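Local coordinates for protein putative tRNA (Adenine(37)-N6)-methyltransferase (Pseudomonas aeruginosa, PDB 7BTU) that probably methylates the threonylcarbamoyl-modified adenosine at position 37 of tRNA, with S-adenosyl-L-methionine as the likely methyl donor, at residues K24-R29 and Y209-W214; A162-E167 and H221-D226; R171-H176 and P183-I188. One frame throughout, in Å; residues are numbered along the deposited sequence.

How the interactions relate
Three contacts, with centres 15 to 16 Å apart, all involve the C-terminal mixed sheet or the helices packed on it. Interaction 1 joins a loop of the N-terminal part to strand 209-213, an outermost strand of that sheet; interaction 2 lies at its other side, between strand 162-165 and the turn after strand 216-222; interaction 3 packs helix 167-180 on helix 184-193. Along the chain, interaction 3 is nested inside the loops closed by the other two, whose segments alternate. Trp-165 of interaction 2 packs on Ala-173, Ala-185 and Ile-188, and Leu-213 of interaction 1 reaches Ile-188 and Leu-187, so helix 184-193 connects the sheet's two outermost strands, while interaction 1 ties this layer to the N-terminal domain.

Interaction 1. Residues K24-R29 and Y209-W214; sequences KFAIPR and YGVRLW
Gly-210 and Val-211, on an outermost strand of the C-terminal mixed sheet, receive Phe-25 and Ala-26, the two central residues of a type I beta turn closed by Ile-27 N to Lys-24 O (3.0 Å). The turn belongs to the loop between barrel strands 15-19 and 38-43, so this small contact joins the two domains. Gly-210 meets Phe-25 through its backbone: its O lies near the plane of the ring, at the edge, 4.1 Å from Phe-25 CE1, a long contact that is at most weakly favourable. Phe-25 turns its CG between the backbone N and the carbonyl carbon (chi1 66°), which brings the end of the ring towards the strand.

Val-211 follows, its CB bond directed at the turn. CG2, held anti to the backbone N, lies 3.3 Å from Ala-26 CB, a tight pair for two carbons; the small alanine suits a place where the CA atoms of Ala-26 and Val-211 are 6.6 Å apart. Val-211 also packs on Val-218 and Trp-220 of the adjoining strand. Beyond it Arg-212 N donates to the carboxylate of Glu-23, Leu-213 packs on helix 184-193, and just past the strand the backbone of Trp-214 hydrogen-bonds to that of Cys-20. Phe-25 completes the apolar patch around Val-211, its CE1 meeting Val-211 CG2 obliquely at 4.3 Å.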
loop_
_atom_site.group_PDB
_atom_site.type_symbol
_atom_site.label_atom_id
_atom_site.label_comp_id
_atom_site.label_asym_id
_atom_site.label_seq_id
_atom_site.Cartn_x
_atom_site.Cartn_y
_atom_site.Cartn_z
ATOM N N LYS B 24 17.358 -5.393 10.534
ATOM C CA LYS B 24 15.896 -5.375 10.531
ATOM C C LYS B 24 15.325 -5.302 11.935
ATOM O O LYS B 24 14.324 -4.618 12.153
ATOM C CB LYS B 24 15.352 -6.628 9.818
ATOM N N PHE B 25 15.943 -5.989 12.908
ATOM C CA PHE B 25 15.339 -6.019 14.226
ATOM C C PHE B 25 15.314 -4.639 14.878
ATOM O O PHE B 25 14.503 -4.415 15.776
ATOM C CB PHE B 25 16.040 -7.036 15.126
ATOM C CG PHE B 25 17.473 -6.684 15.450
ATOM C CD1 PHE B 25 17.768 -5.799 16.484
ATOM C CD2 PHE B 25 18.516 -7.293 14.760
ATOM C CE1 PHE B 25 19.060 -5.476 16.782
ATOM C CE2 PHE B 25 19.820 -6.983 15.052
ATOM C CZ PHE B 25 20.102 -6.071 16.069
ATOM N N ALA B 26 16.129 -3.689 14.407
ATOM C CA ALA B 26 16.070 -2.332 14.947
ATOM C C ALA B 26 14.894 -1.490 14.428
ATOM O O ALA B 26 14.540 -0.449 15.026
ATOM C CB ALA B 26 17.350 -1.615 14.548
ATOM N N ILE B 27 14.277 -1.909 13.351
ATOM C CA ILE B 27 13.254 -1.070 12.749
ATOM C C ILE B 27 12.028 -1.037 13.645
ATOM O O ILE B 27 11.536 -2.099 14.041
ATOM C CB ILE B 27 12.925 -1.577 11.362
ATOM C CG1 ILE B 27 14.166 -1.410 10.478
ATOM C CG2 ILE B 27 11.754 -0.782 10.801
ATOM C CD1 ILE B 27 13.958 -1.959 9.097
ATOM N N PRO B 28 11.517 0.135 14.012
ATOM C CA PRO B 28 10.347 0.160 14.889
ATOM C C PRO B 28 9.140 -0.471 14.218
ATOM O O PRO B 28 8.925 -0.347 13.003
ATOM C CB PRO B 28 10.120 1.655 15.173
ATOM C CG PRO B 28 11.173 2.390 14.470
ATOM C CD PRO B 28 12.191 1.436 13.923
ATOM N N ARG B 29 8.352 -1.154 15.037
ATOM C CA ARG B 29 7.097 -1.730 14.559
ATOM C C ARG B 29 6.093 -0.658 14.174
ATOM O O ARG B 29 5.208 -0.913 13.341
ATOM C CB ARG B 29 6.526 -2.662 15.636
ATOM N N TYR B 209 23.207 -4.872 25.311
ATOM C CA TYR B 209 22.616 -5.095 23.998
ATOM C C TYR B 209 23.159 -4.018 23.083
ATOM O O TYR B 209 23.632 -2.988 23.552
ATOM C CB TYR B 209 21.084 -4.981 24.077
ATOM C CG TYR B 209 20.458 -6.082 24.868
ATOM C CD1 TYR B 209 20.152 -7.305 24.283
ATOM C CD2 TYR B 209 20.207 -5.927 26.217
ATOM C CE1 TYR B 209 19.591 -8.352 25.029
ATOM C CE2 TYR B 209 19.650 -6.962 26.953
ATOM C CZ TYR B 209 19.351 -8.155 26.372
ATOM O OH TYR B 209 18.809 -9.137 27.153
ATOM N N GLY B 210 23.099 -4.246 21.760
ATOM C CA GLY B 210 23.577 -3.231 20.839
ATOM C C GLY B 210 22.722 -3.193 19.590
ATOM O O GLY B 210 22.113 -4.186 19.187
ATOM N N VAL B 211 22.770 -2.036 18.937
ATOM C CA VAL B 211 22.088 -1.856 17.673
ATOM C C VAL B 211 22.907 -0.833 16.885
ATOM O O VAL B 211 23.559 0.064 17.452
ATOM C CB VAL B 211 20.631 -1.349 17.870
ATOM C CG1 VAL B 211 20.621 -0.008 18.530
ATOM C CG2 VAL B 211 19.958 -1.256 16.505
ATOM N N ARG B 212 22.881 -0.986 15.582
ATOM C CA ARG B 212 23.572 -0.072 14.683
ATOM C C ARG B 212 22.584 0.969 14.195
ATOM O O ARG B 212 21.490 0.603 13.756
ATOM C CB ARG B 212 24.142 -0.883 13.517
ATOM C CG ARG B 212 25.339 -1.707 13.889
ATOM C CD ARG B 212 26.047 -2.166 12.671
ATOM N NE ARG B 212 25.312 -3.216 12.012
ATOM C CZ ARG B 212 25.297 -3.430 10.701
ATOM N NH1 ARG B 212 25.985 -2.643 9.873
ATOM N NH2 ARG B 212 24.586 -4.452 10.230
ATOM N N LEU B 213 23.005 2.239 14.170
ATOM C CA LEU B 213 22.210 3.313 13.552
ATOM C C LEU B 213 23.166 4.257 12.828
ATOM O O LEU B 213 24.179 4.634 13.407
ATOM C CB LEU B 213 21.440 4.089 14.636
ATOM C CG LEU B 213 20.350 3.305 15.404
ATOM C CD1 LEU B 213 19.989 4.077 16.665
ATOM C CD2 LEU B 213 19.102 3.091 14.489
ATOM N N TRP B 214 22.874 4.610 11.554
ATOM C CA TRP B 214 23.834 5.338 10.732
ATOM C C TRP B 214 25.163 4.579 10.807
ATOM O O TRP B 214 25.170 3.365 10.583
ATOM C CB TRP B 214 23.888 6.800 11.168
ATOM C CG TRP B 214 22.572 7.573 10.853
ATOM C CD1 TRP B 214 21.741 8.135 11.746
ATOM C CD2 TRP B 214 22.029 7.860 9.548
ATOM N NE1 TRP B 214 20.679 8.753 11.088
ATOM C CE2 TRP B 214 20.840 8.587 9.739
ATOM C CE3 TRP B 214 22.411 7.528 8.242
ATOM C CZ2 TRP B 214 20.030 9.027 8.666
ATOM C CZ3 TRP B 214 21.592 7.965 7.153
ATOM C CH2 TRP B 214 20.415 8.699 7.379
#

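Interaction 2. Residues A162-E167 and H221-D226; sequences AVEWSE and HYPRPD
Ala-162 and Asp-226 meet at the margin of the C-terminal mixed sheet, where edge strand 162-165 runs parallel to strand 227-234 and faces the turn of the beta hairpin formed by strands 216-222 and 227-234. The whole contact lies at the surface, but its two ends differ in how closely they are joined. The firmer end is held by a water. Ala-162 N and Asp-226 O stand 3.8 Å apart, too far for a direct bond, and one water spans the gap: it accepts from Ala-162 N at 2.9 Å and donates to Asp-226 O at 2.6 Å. The small methyl of Ala-162, with CB 4.1 Å from Asp-226 O, does not crowd this site.

The hairpin turn is also braced from within. Arg-224 NE donates to Asp-226 OD1 over 3.1 Å at 155°, a salt bridge that meets the oxygen on its syn side, 17° out of the carboxylate plane; NH2 adds a weak second bond to the same oxygen. This salt bridge spans part of the turn, and the opposite charges suit the two places.

The other end is loose. Glu-164, extended beyond CG, runs alongside the Pro-223 ring in the opposite sense, touching it at one point. The two are merely in contact, and Glu-164 OE1 also makes a long, weak ion pair with Arg-229 of strand 227-234. Proline suits the corner at which the hairpin leaves its first strand, because the ring restricts the backbone there; its outermost carbon, CG, lies 3.9 Å from Glu-164 OE1.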
loop_
_atom_site.group_PDB
_atom_site.type_symbol
_atom_site.label_atom_id
_atom_site.label_comp_id
_atom_site.label_asym_id
_atom_site.label_seq_id
_atom_site.Cartn_x
_atom_site.Cartn_y
_atom_site.Cartn_z
ATOM N N ALA B 162 10.128 3.491 28.685
ATOM C CA ALA B 162 10.905 4.668 29.040
ATOM C C ALA B 162 12.381 4.428 28.738
ATOM O O ALA B 162 12.893 3.305 28.887
ATOM C CB ALA B 162 10.746 4.992 30.523
ATOM N N VAL B 163 13.068 5.507 28.392
ATOM C CA VAL B 163 14.482 5.487 28.050
ATOM C C VAL B 163 15.200 6.541 28.881
ATOM O O VAL B 163 14.879 7.722 28.771
ATOM C CB VAL B 163 14.700 5.769 26.556
ATOM C CG1 VAL B 163 16.211 5.937 26.287
ATOM C CG2 VAL B 163 14.090 4.631 25.695
ATOM N N GLU B 164 16.221 6.140 29.637
ATOM C CA GLU B 164 17.118 7.097 30.298
ATOM C C GLU B 164 18.519 6.967 29.693
ATOM O O GLU B 164 18.819 6.024 28.958
ATOM C CB GLU B 164 17.154 6.885 31.827
ATOM C CG GLU B 164 17.645 5.528 32.154
ATOM C CD GLU B 164 17.897 5.300 33.646
ATOM O OE1 GLU B 164 18.808 4.492 33.948
ATOM O OE2 GLU B 164 17.209 5.940 34.474
ATOM N N TRP B 165 19.380 7.926 30.015
ATOM C CA TRP B 165 20.688 8.109 29.385
ATOM C C TRP B 165 21.795 8.146 30.423
ATOM O O TRP B 165 21.663 8.863 31.420
ATOM C CB TRP B 165 20.717 9.460 28.654
ATOM C CG TRP B 165 19.875 9.478 27.409
ATOM C CD1 TRP B 165 18.527 9.712 27.304
ATOM C CD2 TRP B 165 20.370 9.261 26.078
ATOM N NE1 TRP B 165 18.145 9.596 25.951
ATOM C CE2 TRP B 165 19.272 9.352 25.199
ATOM C CE3 TRP B 165 21.639 8.949 25.563
ATOM C CZ2 TRP B 165 19.409 9.196 23.834
ATOM C CZ3 TRP B 165 21.780 8.772 24.186
ATOM C CH2 TRP B 165 20.659 8.874 23.343
ATOM N N SER B 166 22.879 7.405 30.210
ATOM C CA SER B 166 24.127 7.747 30.893
ATOM C C SER B 166 24.632 9.102 30.408
ATOM O O SER B 166 24.419 9.481 29.255
ATOM C CB SER B 166 25.199 6.708 30.663
ATOM O OG SER B 166 25.655 6.794 29.312
ATOM N N GLU B 167 25.301 9.843 31.304
ATOM C CA GLU B 167 25.880 11.130 30.893
ATOM C C GLU B 167 26.839 10.963 29.705
ATOM O O GLU B 167 26.809 11.752 28.739
ATOM C CB GLU B 167 26.568 11.799 32.103
ATOM N N HIS B 221 21.113 -1.289 28.204
ATOM C CA HIS B 221 20.680 -2.428 29.011
ATOM C C HIS B 221 19.333 -2.071 29.670
ATOM O O HIS B 221 18.837 -0.954 29.529
ATOM C CB HIS B 221 21.830 -2.828 29.975
ATOM C CG HIS B 221 22.064 -1.890 31.125
ATOM N ND1 HIS B 221 23.088 -2.082 32.024
ATOM C CD2 HIS B 221 21.365 -0.829 31.586
ATOM C CE1 HIS B 221 23.035 -1.146 32.960
ATOM N NE2 HIS B 221 21.990 -0.384 32.724
ATOM N N TYR B 222 18.732 -3.035 30.372
ATOM C CA TYR B 222 17.439 -2.878 31.040
ATOM C C TYR B 222 17.664 -2.765 32.534
ATOM O O TYR B 222 17.760 -3.791 33.197
ATOM C CB TYR B 222 16.548 -4.085 30.777
ATOM C CG TYR B 222 16.031 -4.104 29.385
ATOM C CD1 TYR B 222 16.790 -4.645 28.359
ATOM C CD2 TYR B 222 14.800 -3.557 29.084
ATOM C CE1 TYR B 222 16.296 -4.661 27.044
ATOM C CE2 TYR B 222 14.295 -3.592 27.785
ATOM C CZ TYR B 222 15.063 -4.116 26.773
ATOM O OH TYR B 222 14.554 -4.128 25.476
ATOM N N PRO B 223 17.703 -1.571 33.122
ATOM C CA PRO B 223 17.833 -1.509 34.616
ATOM C C PRO B 223 16.648 -2.121 35.338
ATOM O O PRO B 223 16.783 -2.572 36.490
ATOM C CB PRO B 223 17.941 0.000 34.938
ATOM C CG PRO B 223 18.178 0.682 33.630
ATOM C CD PRO B 223 17.707 -0.241 32.490
ATOM N N ARG B 224 15.476 -2.097 34.708
ATOM C CA ARG B 224 14.234 -2.679 35.193
ATOM C C ARG B 224 13.510 -3.193 33.957
ATOM O O ARG B 224 13.803 -2.744 32.846
ATOM C CB ARG B 224 13.344 -1.657 35.912
ATOM C CG ARG B 224 14.027 -0.808 36.943
ATOM C CD ARG B 224 12.987 -0.028 37.752
ATOM N NE ARG B 224 12.051 0.656 36.862
ATOM C CZ ARG B 224 12.060 1.969 36.653
ATOM N NH1 ARG B 224 12.963 2.718 37.280
ATOM N NH2 ARG B 224 11.175 2.530 35.830
ATOM N N PRO B 225 12.550 -4.111 34.114
ATOM C CA PRO B 225 11.823 -4.584 32.921
ATOM C C PRO B 225 11.170 -3.474 32.110
ATOM O O PRO B 225 11.000 -3.644 30.895
ATOM C CB PRO B 225 10.777 -5.539 33.512
ATOM C CG PRO B 225 11.442 -6.051 34.726
ATOM C CD PRO B 225 12.202 -4.901 35.307
ATOM N N ASP B 226 10.865 -2.322 32.712
ATOM C CA ASP B 226 10.170 -1.250 32.002
ATOM C C ASP B 226 11.054 -0.021 31.776
ATOM O O ASP B 226 10.550 1.094 31.605
ATOM C CB ASP B 226 8.892 -0.879 32.755
ATOM C CG ASP B 226 9.155 -0.486 34.200
ATOM O OD1 ASP B 226 10.315 -0.600 34.663
ATOM O OD2 ASP B 226 8.189 -0.072 34.881
HETATM O O HOH W 1 8.393 2.169 30.635
#

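Interaction 3. Residues R171-H176 and P183-I188; sequences RQAHEH and PVAELI
Ala-173 lays its methyl against the start of the following helix, CB to Ala-185 CB 4.0 Å, at the place where the two backbones come nearest. Helices 167-180 and 184-193 are consecutive and joined by a short turn, and the axes of their two short pieces pass 8.9 Å apart at 123°, far from a straight antiparallel pairing. Alanine on both sides suits the 5.2 Å between the CA atoms of Ala-173 and Ala-185.

Val-184 fills the flank towards the connection. Its CB sits 3.7 Å from Ala-173 O, and CG1, anti to the backbone N (chi1 166°), meets Ala-173 CB at 4.2 Å. The other branch, CG2, turns to the next turn of the partner helix and reaches His-176 C at 4.2 Å, so the branched side chain touches two levels of one helix. One turn on from Val-184, Ile-188 extends its CD1 to within 4.4 Å of Ala-173 CB, while it also packs on the sheet beneath.

One water lies between the backbones. Ala-185, in the first turn after the N-cap Pro-183, has an N-H with no carbonyl a turn earlier in its helix to bind; the water accepts it at 3.0 Å and gives a weak bond to Ala-173 O. Polar chains stay off the interface: Arg-171 and Glu-175 pair one turn apart along their own helix, and His-176 ND1 bonds to Arg-179. The helices are therefore joined mainly by apolar contacts, with one water adding a weak polar bridge.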
loop_
_atom_site.group_PDB
_atom_site.type_symbol
_atom_site.label_atom_id
_atom_site.label_comp_id
_atom_site.label_asym_id
_atom_site.label_seq_id
_atom_site.Cartn_x
_atom_site.Cartn_y
_atom_site.Cartn_z
ATOM N N ARG B 171 26.382 12.826 25.874
ATOM C CA ARG B 171 27.438 13.556 25.184
ATOM C C ARG B 171 27.757 12.912 23.839
ATOM O O ARG B 171 27.906 13.610 22.826
ATOM C CB ARG B 171 28.713 13.618 26.045
ATOM C CG ARG B 171 29.920 14.191 25.296
ATOM C CD ARG B 171 31.208 14.214 26.152
ATOM N NE ARG B 171 31.618 12.875 26.602
ATOM C CZ ARG B 171 32.246 11.975 25.836
ATOM N NH1 ARG B 171 32.537 12.254 24.570
ATOM N NH2 ARG B 171 32.585 10.785 26.336
ATOM N N GLN B 172 27.948 11.586 23.821
ATOM C CA GLN B 172 28.317 10.934 22.556
ATOM C C GLN B 172 27.221 11.069 21.508
ATOM O O GLN B 172 27.516 11.265 20.317
ATOM C CB GLN B 172 28.685 9.452 22.773
ATOM C CG GLN B 172 29.971 9.278 23.603
ATOM C CD GLN B 172 30.059 7.905 24.235
ATOM O OE1 GLN B 172 29.017 7.262 24.504
ATOM N NE2 GLN B 172 31.266 7.491 24.571
ATOM N N ALA B 173 25.955 10.899 21.903
ATOM C CA ALA B 173 24.866 11.094 20.942
ATOM C C ALA B 173 24.894 12.503 20.367
ATOM O O ALA B 173 24.625 12.696 19.163
ATOM C CB ALA B 173 23.497 10.824 21.586
ATOM N N HIS B 174 25.169 13.511 21.220
ATOM C CA HIS B 174 25.229 14.894 20.744
ATOM C C HIS B 174 26.338 15.048 19.709
ATOM O O HIS B 174 26.106 15.549 18.597
ATOM C CB HIS B 174 25.463 15.854 21.905
ATOM C CG HIS B 174 25.511 17.282 21.478
ATOM N ND1 HIS B 174 26.692 17.937 21.183
ATOM C CD2 HIS B 174 24.517 18.162 21.229
ATOM C CE1 HIS B 174 26.424 19.178 20.813
ATOM N NE2 HIS B 174 25.111 19.330 20.810
ATOM N N GLU B 175 27.554 14.589 20.057
ATOM C CA GLU B 175 28.718 14.734 19.175
ATOM C C GLU B 175 28.484 14.032 17.832
ATOM O O GLU B 175 28.843 14.540 16.765
ATOM C CB GLU B 175 29.960 14.123 19.848
ATOM C CG GLU B 175 30.501 14.958 21.042
ATOM C CD GLU B 175 31.457 14.161 21.942
ATOM O OE1 GLU B 175 31.605 12.928 21.733
ATOM O OE2 GLU B 175 32.043 14.760 22.863
ATOM N N HIS B 176 27.923 12.841 17.871
ATOM C CA HIS B 176 27.755 12.158 16.606
ATOM C C HIS B 176 26.618 12.770 15.800
ATOM O O HIS B 176 26.666 12.765 14.558
ATOM C CB HIS B 176 27.556 10.664 16.880
ATOM C CG HIS B 176 28.835 9.963 17.221
ATOM N ND1 HIS B 176 29.823 9.712 16.290
ATOM C CD2 HIS B 176 29.298 9.480 18.396
ATOM C CE1 HIS B 176 30.829 9.080 16.866
ATOM N NE2 HIS B 176 30.540 8.939 18.152
ATOM N N PRO B 183 19.295 13.821 13.932
ATOM C CA PRO B 183 18.849 13.869 15.364
ATOM C C PRO B 183 19.107 12.551 16.086
ATOM O O PRO B 183 18.182 11.774 16.383
ATOM C CB PRO B 183 17.354 14.174 15.245
ATOM C CG PRO B 183 16.964 13.477 13.931
ATOM C CD PRO B 183 18.158 13.752 12.989
ATOM N N VAL B 184 20.388 12.290 16.370
ATOM C CA VAL B 184 20.804 10.959 16.822
ATOM C C VAL B 184 20.186 10.625 18.171
ATOM O O VAL B 184 19.755 9.487 18.413
ATOM C CB VAL B 184 22.344 10.843 16.847
ATOM C CG1 VAL B 184 22.815 9.565 17.671
ATOM C CG2 VAL B 184 22.894 10.770 15.424
ATOM N N ALA B 185 20.199 11.578 19.101
ATOM C CA ALA B 185 19.668 11.279 20.433
ATOM C C ALA B 185 18.191 10.925 20.349
ATOM O O ALA B 185 17.732 9.956 20.973
ATOM C CB ALA B 185 19.868 12.465 21.370
ATOM N N GLU B 186 17.427 11.698 19.550
ATOM C CA GLU B 186 16.002 11.438 19.421
ATOM C C GLU B 186 15.763 10.117 18.719
ATOM O O GLU B 186 14.874 9.352 19.110
ATOM C CB GLU B 186 15.312 12.550 18.623
ATOM C CG GLU B 186 15.177 13.802 19.495
ATOM C CD GLU B 186 14.467 14.905 18.738
ATOM O OE1 GLU B 186 15.157 15.630 18.001
ATOM O OE2 GLU B 186 13.228 15.026 18.863
ATOM N N LEU B 187 16.560 9.833 17.702
ATOM C CA LEU B 187 16.398 8.550 17.011
ATOM C C LEU B 187 16.629 7.410 17.981
ATOM O O LEU B 187 15.867 6.427 18.000
ATOM C CB LEU B 187 17.377 8.448 15.853
ATOM C CG LEU B 187 17.455 7.082 15.145
ATOM C CD1 LEU B 187 16.156 6.676 14.496
ATOM C CD2 LEU B 187 18.569 7.165 14.096
ATOM N N ILE B 188 17.712 7.505 18.756
ATOM C CA ILE B 188 18.027 6.416 19.691
ATOM C C ILE B 188 16.864 6.212 20.648
ATOM O O ILE B 188 16.380 5.095 20.846
ATOM C CB ILE B 188 19.353 6.689 20.432
ATOM C CG1 ILE B 188 20.553 6.550 19.476
ATOM C CG2 ILE B 188 19.485 5.741 21.694
ATOM C CD1 ILE B 188 21.947 6.987 20.088
HETATM O O HOH W 2 21.603 14.219 18.862
#